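Gene product PA4716 (PDB 1U0K) is of unknown function but belongs to the PhzF family and is predicted to act as an isomerase or epimerase. Local coordinates at residues L164-A173 / L192-V202. Sequence-based numbering, arbitrary orientation.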
ATOM      1  N   LEU A 164     -11.722  17.030   8.789  1.00 22.84           N
ATOM      2  CA  LEU A 164     -10.793  16.170   9.500  1.00 22.24           C
ATOM      3  C   LEU A 164      -9.747  17.064  10.183  1.00 21.42           C
ATOM      4  O   LEU A 164      -8.936  17.680   9.500  1.00 21.68           O
ATOM      5  CB  LEU A 164     -10.120  15.212   8.509  1.00 22.26           C
ATOM      6  CG  LEU A 164      -9.137  14.171   9.047  1.00 22.79           C
ATOM      7  CD1 LEU A 164      -9.789  13.231  10.049  1.00 23.36           C
ATOM      8  CD2 LEU A 164      -8.542  13.398   7.883  1.00 23.24           C
ATOM      9  N   PRO A 165      -9.774  17.145  11.510  1.00 20.74           N
ATOM     10  CA  PRO A 165      -8.868  18.055  12.233  1.00 20.00           C
ATOM     11  C   PRO A 165      -7.407  17.609  12.261  1.00 19.67           C
ATOM     12  O   PRO A 165      -7.093  16.499  12.693  1.00 19.10           O
ATOM     13  CB  PRO A 165      -9.452  18.081  13.647  1.00 19.94           C
ATOM     14  CG  PRO A 165     -10.182  16.788  13.798  1.00 21.06           C
ATOM     15  CD  PRO A 165     -10.650  16.406  12.435  1.00 20.65           C
ATOM     16  N   TYR A 166      -6.523  18.494  11.809  1.00 18.84           N
ATOM     17  CA  TYR A 166      -5.084  18.290  11.885  1.00 18.60           C
ATOM     18  C   TYR A 166      -4.492  19.220  12.919  1.00 18.30           C
ATOM     19  O   TYR A 166      -4.877  20.370  12.992  1.00 18.73           O
ATOM     20  CB  TYR A 166      -4.429  18.603  10.547  1.00 18.46           C
ATOM     21  CG  TYR A 166      -4.726  17.588   9.474  1.00 19.12           C
ATOM     22  CD1 TYR A 166      -5.891  17.671   8.722  1.00 19.98           C
ATOM     23  CD2 TYR A 166      -3.848  16.540   9.225  1.00 19.67           C
ATOM     24  CE1 TYR A 166      -6.172  16.743   7.729  1.00 20.46           C
ATOM     25  CE2 TYR A 166      -4.120  15.601   8.233  1.00 19.86           C
ATOM     26  CZ  TYR A 166      -5.285  15.709   7.497  1.00 20.53           C
ATOM     27  OH  TYR A 166      -5.564  14.782   6.519  1.00 20.58           O
ATOM     28  N   LEU A 167      -3.566  18.715  13.718  1.00 17.77           N
ATOM     29  CA  LEU A 167      -2.660  19.578  14.468  1.00 17.88           C
ATOM     30  C   LEU A 167      -1.602  20.019  13.470  1.00 17.30           C
ATOM     31  O   LEU A 167      -0.807  19.218  13.014  1.00 16.59           O
ATOM     32  CB  LEU A 167      -2.017  18.802  15.619  1.00 18.11           C
ATOM     33  CG  LEU A 167      -1.466  19.513  16.866  1.00 20.72           C
ATOM     34  CD1 LEU A 167      -0.169  18.853  17.340  1.00 21.14           C
ATOM     35  CD2 LEU A 167      -1.313  21.023  16.708  1.00 21.46           C
ATOM     36  N   LEU A 168      -1.624  21.295  13.098  1.00 17.22           N
ATOM     37  CA  LEU A 168      -0.585  21.866  12.259  1.00 17.47           C
ATOM     38  C   LEU A 168       0.581  22.254  13.167  1.00 18.31           C
ATOM     39  O   LEU A 168       0.395  22.985  14.138  1.00 18.46           O
ATOM     40  CB  LEU A 168      -1.113  23.081  11.496  1.00 17.40           C
ATOM     41  CG  LEU A 168      -2.390  22.874  10.679  1.00 17.32           C
ATOM     42  CD1 LEU A 168      -2.724  24.137   9.909  1.00 17.57           C
ATOM     43  CD2 LEU A 168      -2.250  21.685   9.723  1.00 18.78           C
ATOM     44  N   LEU A 169       1.755  21.709  12.864  1.00 18.76           N
ATOM     45  CA  LEU A 169       2.950  21.885  13.681  1.00 20.19           C
ATOM     46  C   LEU A 169       4.012  22.597  12.860  1.00 20.91           C
ATOM     47  O   LEU A 169       4.732  21.951  12.117  1.00 20.77           O
ATOM     48  CB  LEU A 169       3.478  20.521  14.134  1.00 20.16           C
ATOM     49  CG  LEU A 169       4.522  20.569  15.249  1.00 21.09           C
ATOM     50  CD1 LEU A 169       3.897  21.028  16.558  1.00 21.04           C
ATOM     51  CD2 LEU A 169       5.189  19.219  15.405  1.00 21.84           C
ATOM     52  N   PRO A 170       4.082  23.929  12.950  1.00 22.20           N
ATOM     53  CA  PRO A 170       5.076  24.682  12.180  1.00 23.38           C
ATOM     54  C   PRO A 170       6.507  24.362  12.612  1.00 24.50           C
ATOM     55  O   PRO A 170       6.846  24.525  13.788  1.00 24.81           O
ATOM     56  CB  PRO A 170       4.702  26.139  12.454  1.00 23.42           C
ATOM     57  CG  PRO A 170       3.304  26.099  12.907  1.00 23.00           C
ATOM     58  CD  PRO A 170       3.198  24.828  13.703  1.00 22.40           C
ATOM     59  N   VAL A 171       7.299  23.861  11.673  1.00 25.74           N
ATOM     60  CA  VAL A 171       8.706  23.530  11.884  1.00 27.21           C
ATOM     61  C   VAL A 171       9.558  24.182  10.793  1.00 28.28           C
ATOM     62  O   VAL A 171       9.020  24.689   9.804  1.00 28.54           O
ATOM     63  CB  VAL A 171       8.939  22.000  11.883  1.00 27.20           C
ATOM     64  CG1 VAL A 171       8.196  21.359  13.048  1.00 27.45           C
ATOM     65  CG2 VAL A 171       8.514  21.361  10.559  1.00 27.64           C
ATOM     66  N   THR A 172      10.878  24.153  10.964  1.00 29.68           N
ATOM     67  CA  THR A 172      11.792  24.737   9.983  1.00 30.51           C
ATOM     68  C   THR A 172      11.956  23.798   8.799  1.00 31.49           C
ATOM     69  O   THR A 172      11.785  22.585   8.929  1.00 31.43           O
ATOM     70  CB  THR A 172      13.198  25.006  10.586  1.00 30.70           C
ATOM     71  OG1 THR A 172      13.764  23.788  11.077  1.00 30.37           O
ATOM     72  CG2 THR A 172      13.140  25.902  11.803  1.00 30.83           C
ATOM     73  N   ALA A 173      12.314  24.365   7.650  1.00 32.31           N
ATOM     74  CA  ALA A 173      12.604  23.573   6.457  1.00 33.07           C
ATOM     75  C   ALA A 173      13.633  22.477   6.733  1.00 33.55           C
ATOM     76  O   ALA A 173      13.517  21.365   6.223  1.00 33.58           O
ATOM     77  CB  ALA A 173      13.088  24.481   5.324  1.00 33.21           C
ATOM     78  N   LEU A 192      -6.257  17.239  22.295  1.00 26.29           N
ATOM     79  CA  LEU A 192      -6.383  18.433  21.455  1.00 25.45           C
ATOM     80  C   LEU A 192      -7.541  18.418  20.451  1.00 24.60           C
ATOM     81  O   LEU A 192      -7.740  19.383  19.705  1.00 24.31           O
ATOM     82  CB  LEU A 192      -5.073  18.648  20.703  1.00 25.19           C
ATOM     83  CG  LEU A 192      -3.860  18.853  21.607  1.00 25.05           C
ATOM     84  CD1 LEU A 192      -2.578  18.754  20.810  1.00 24.27           C
ATOM     85  CD2 LEU A 192      -3.966  20.202  22.327  1.00 25.18           C
ATOM     86  N   GLY A 193      -8.303  17.329  20.417  1.00 23.97           N
ATOM     87  CA  GLY A 193      -9.388  17.184  19.459  1.00 23.13           C
ATOM     88  C   GLY A 193      -8.904  17.047  18.025  1.00 22.50           C
ATOM     89  O   GLY A 193      -9.583  17.452  17.088  1.00 22.63           O
ATOM     90  N   ALA A 194      -7.725  16.454  17.855  1.00 21.92           N
ATOM     91  CA  ALA A 194      -7.098  16.324  16.546  1.00 21.50           C
ATOM     92  C   ALA A 194      -6.951  14.854  16.159  1.00 21.20           C
ATOM     93  O   ALA A 194      -6.757  13.994  17.014  1.00 21.48           O
ATOM     94  CB  ALA A 194      -5.730  17.007  16.548  1.00 21.31           C
ATOM     95  N   ALA A 195      -7.051  14.594  14.867  1.00 21.08           N
ATOM     96  CA  ALA A 195      -6.946  13.237  14.321  1.00 21.07           C
ATOM     97  C   ALA A 195      -5.538  12.893  13.850  1.00 20.83           C
ATOM     98  O   ALA A 195      -5.086  11.760  14.041  1.00 21.34           O
ATOM     99  CB  ALA A 195      -7.917  13.071  13.177  1.00 21.23           C
ATOM    100  N   PHE A 196      -4.865  13.856  13.209  1.00 20.41           N
ATOM    101  CA  PHE A 196      -3.522  13.652  12.655  1.00 19.82           C
ATOM    102  C   PHE A 196      -2.651  14.886  12.823  1.00 19.53           C
ATOM    103  O   PHE A 196      -3.165  15.990  12.978  1.00 18.70           O
ATOM    104  CB  PHE A 196      -3.599  13.365  11.164  1.00 19.92           C
ATOM    105  CG  PHE A 196      -4.304  12.085  10.832  1.00 20.70           C
ATOM    106  CD1 PHE A 196      -5.629  12.095  10.423  1.00 21.82           C
ATOM    107  CD2 PHE A 196      -3.645  10.871  10.966  1.00 21.95           C
ATOM    108  CE1 PHE A 196      -6.280  10.908  10.130  1.00 22.66           C
ATOM    109  CE2 PHE A 196      -4.293   9.682  10.672  1.00 22.04           C
ATOM    110  CZ  PHE A 196      -5.608   9.703  10.262  1.00 21.25           C
ATOM    111  N   VAL A 197      -1.339  14.677  12.755  1.00 19.37           N
ATOM    112  CA  VAL A 197      -0.350  15.755  12.747  1.00 19.38           C
ATOM    113  C   VAL A 197       0.078  16.031  11.305  1.00 19.15           C
ATOM    114  O   VAL A 197       0.327  15.096  10.526  1.00 18.66           O
ATOM    115  CB  VAL A 197       0.918  15.383  13.554  1.00 20.06           C
ATOM    116  CG1 VAL A 197       1.994  16.464  13.403  1.00 20.30           C
ATOM    117  CG2 VAL A 197       0.597  15.181  15.019  1.00 20.34           C
ATOM    118  N   TYR A 198       0.163  17.313  10.958  1.00 18.68           N
ATOM    119  CA  TYR A 198       0.703  17.758   9.680  1.00 18.56           C
ATOM    120  C   TYR A 198       1.888  18.696   9.960  1.00 18.75           C
ATOM    121  O   TYR A 198       1.708  19.786  10.498  1.00 18.51           O
ATOM    122  CB  TYR A 198      -0.378  18.471   8.862  1.00 18.23           C
ATOM    123  CG  TYR A 198      -0.027  18.681   7.408  1.00 18.58           C
ATOM    124  CD1 TYR A 198      -0.337  17.727   6.451  1.00 18.66           C
ATOM    125  CD2 TYR A 198       0.610  19.841   6.986  1.00 18.21           C
ATOM    126  CE1 TYR A 198      -0.022  17.917   5.106  1.00 18.87           C
ATOM    127  CE2 TYR A 198       0.934  20.045   5.644  1.00 18.65           C
ATOM    128  CZ  TYR A 198       0.623  19.075   4.704  1.00 19.32           C
ATOM    129  OH  TYR A 198       0.954  19.280   3.375  1.00 20.50           O
ATOM    130  N   LEU A 199       3.092  18.246   9.627  1.00 19.30           N
ATOM    131  CA  LEU A 199       4.294  19.074   9.777  1.00 20.13           C
ATOM    132  C   LEU A 199       4.334  20.103   8.663  1.00 20.63           C
ATOM    133  O   LEU A 199       4.133  19.762   7.502  1.00 20.54           O
ATOM    134  CB  LEU A 199       5.562  18.227   9.732  1.00 20.30           C
ATOM    135  CG  LEU A 199       5.684  17.060  10.715  1.00 21.17           C
ATOM    136  CD1 LEU A 199       7.056  16.416  10.602  1.00 22.25           C
ATOM    137  CD2 LEU A 199       5.419  17.512  12.139  1.00 21.60           C
ATOM    138  N   LEU A 200       4.617  21.356   9.018  1.00 21.45           N
ATOM    139  CA  LEU A 200       4.456  22.474   8.093  1.00 22.00           C
ATOM    140  C   LEU A 200       5.641  23.437   8.133  1.00 23.00           C
ATOM    141  O   LEU A 200       5.904  24.040   9.156  1.00 22.96           O
ATOM    142  CB  LEU A 200       3.180  23.243   8.429  1.00 21.87           C
ATOM    143  CG  LEU A 200       2.803  24.439   7.548  1.00 21.50           C
ATOM    144  CD1 LEU A 200       2.571  23.991   6.119  1.00 21.38           C
ATOM    145  CD2 LEU A 200       1.569  25.120   8.099  1.00 21.37           C
ATOM    146  N   ASP A 201       6.333  23.557   7.007  1.00 24.10           N
ATOM    147  CA  ASP A 201       7.255  24.666   6.754  1.00 25.10           C
ATOM    148  C   ASP A 201       6.446  25.824   6.157  1.00 25.74           C
ATOM    149  O   ASP A 201       6.082  25.787   4.985  1.00 25.35           O
ATOM    150  CB  ASP A 201       8.360  24.197   5.806  1.00 25.25           C
ATOM    151  CG  ASP A 201       9.215  25.336   5.275  1.00 26.34           C
ATOM    152  OD1 ASP A 201       9.217  26.423   5.886  1.00 29.04           O
ATOM    153  OD2 ASP A 201       9.907  25.219   4.247  1.00 28.44           O
ATOM    154  N   VAL A 202       6.154  26.842   6.962  1.00 26.49           N
ATOM    155  CA  VAL A 202       5.260  27.924   6.541  1.00 27.56           C
ATOM    156  C   VAL A 202       5.876  28.833   5.477  1.00 28.04           C
ATOM    157  O   VAL A 202       5.148  29.422   4.673  1.00 28.27           O
ATOM    158  CB  VAL A 202       4.759  28.792   7.726  1.00 27.60           C
ATOM    159  CG1 VAL A 202       4.107  27.926   8.795  1.00 27.68           C
ATOM    160  CG2 VAL A 202       5.882  29.645   8.318  1.00 27.90           C
TER
HETATM  161  O   HOH W   1       7.313  26.849   9.743  1.00 25.09           O
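With chi1 near -71°, the ring of Y166 leaves its backbone on the side anti to the carbonyl carbon, which lays CD2 and CE2 against F196 CB: Y166 CE2 lies 3.7 Å from F196 CB, at a slant to the ring. The chi1 of F196, -64°, turns its own ring to L164, where F196 CE1 meets L164 CD2 at 4.0 Å. L168, turned likewise, brings CD2 to within 3.8 Å of Y198 CB, again obliquely to the tyrosine ring. Y166, L168, P170, F196, Y198 and L200 line this face; the hydroxyls of Y166 and Y198 are hydrogen-bonded to S223 and Q248, while helix 222-234 packs over L168, P170 and Y198. On the other face L167, L169, V197 and L199 pack together; L169 and L199 run side by side, their CD2 atoms 3.7 Å apart, and F141 of helix 135-144 covers L167 and V197.

Between the two layers the strands illustrate parallel pairing, in which alternate residues of one strand bond to both neighbours of the residue opposite. L167 gives its N-H to F196 O, at 2.9 Å, and its own O receives Y198 N in an almost straight bond of 174°. L169 repeats the pattern between Y198 and L200, and V171 N closes the series on L200 O. At the start, P165 O accepts A195 N at 2.9 Å and, weakly, F196 N. Beyond the last bridge, one water probably donates to V171 O and accepts from V202 N, carrying the link on where the backbones part.

Strand 166-170 also pairs antiparallel with strand 158-161, and strand 196-201 with strand 206-208, so the contact lies inside a mixed sheet between helices 222-234 and 135-144, consistent with one half of the two-domain PhzF fold of the diaminopimelate epimerase clan.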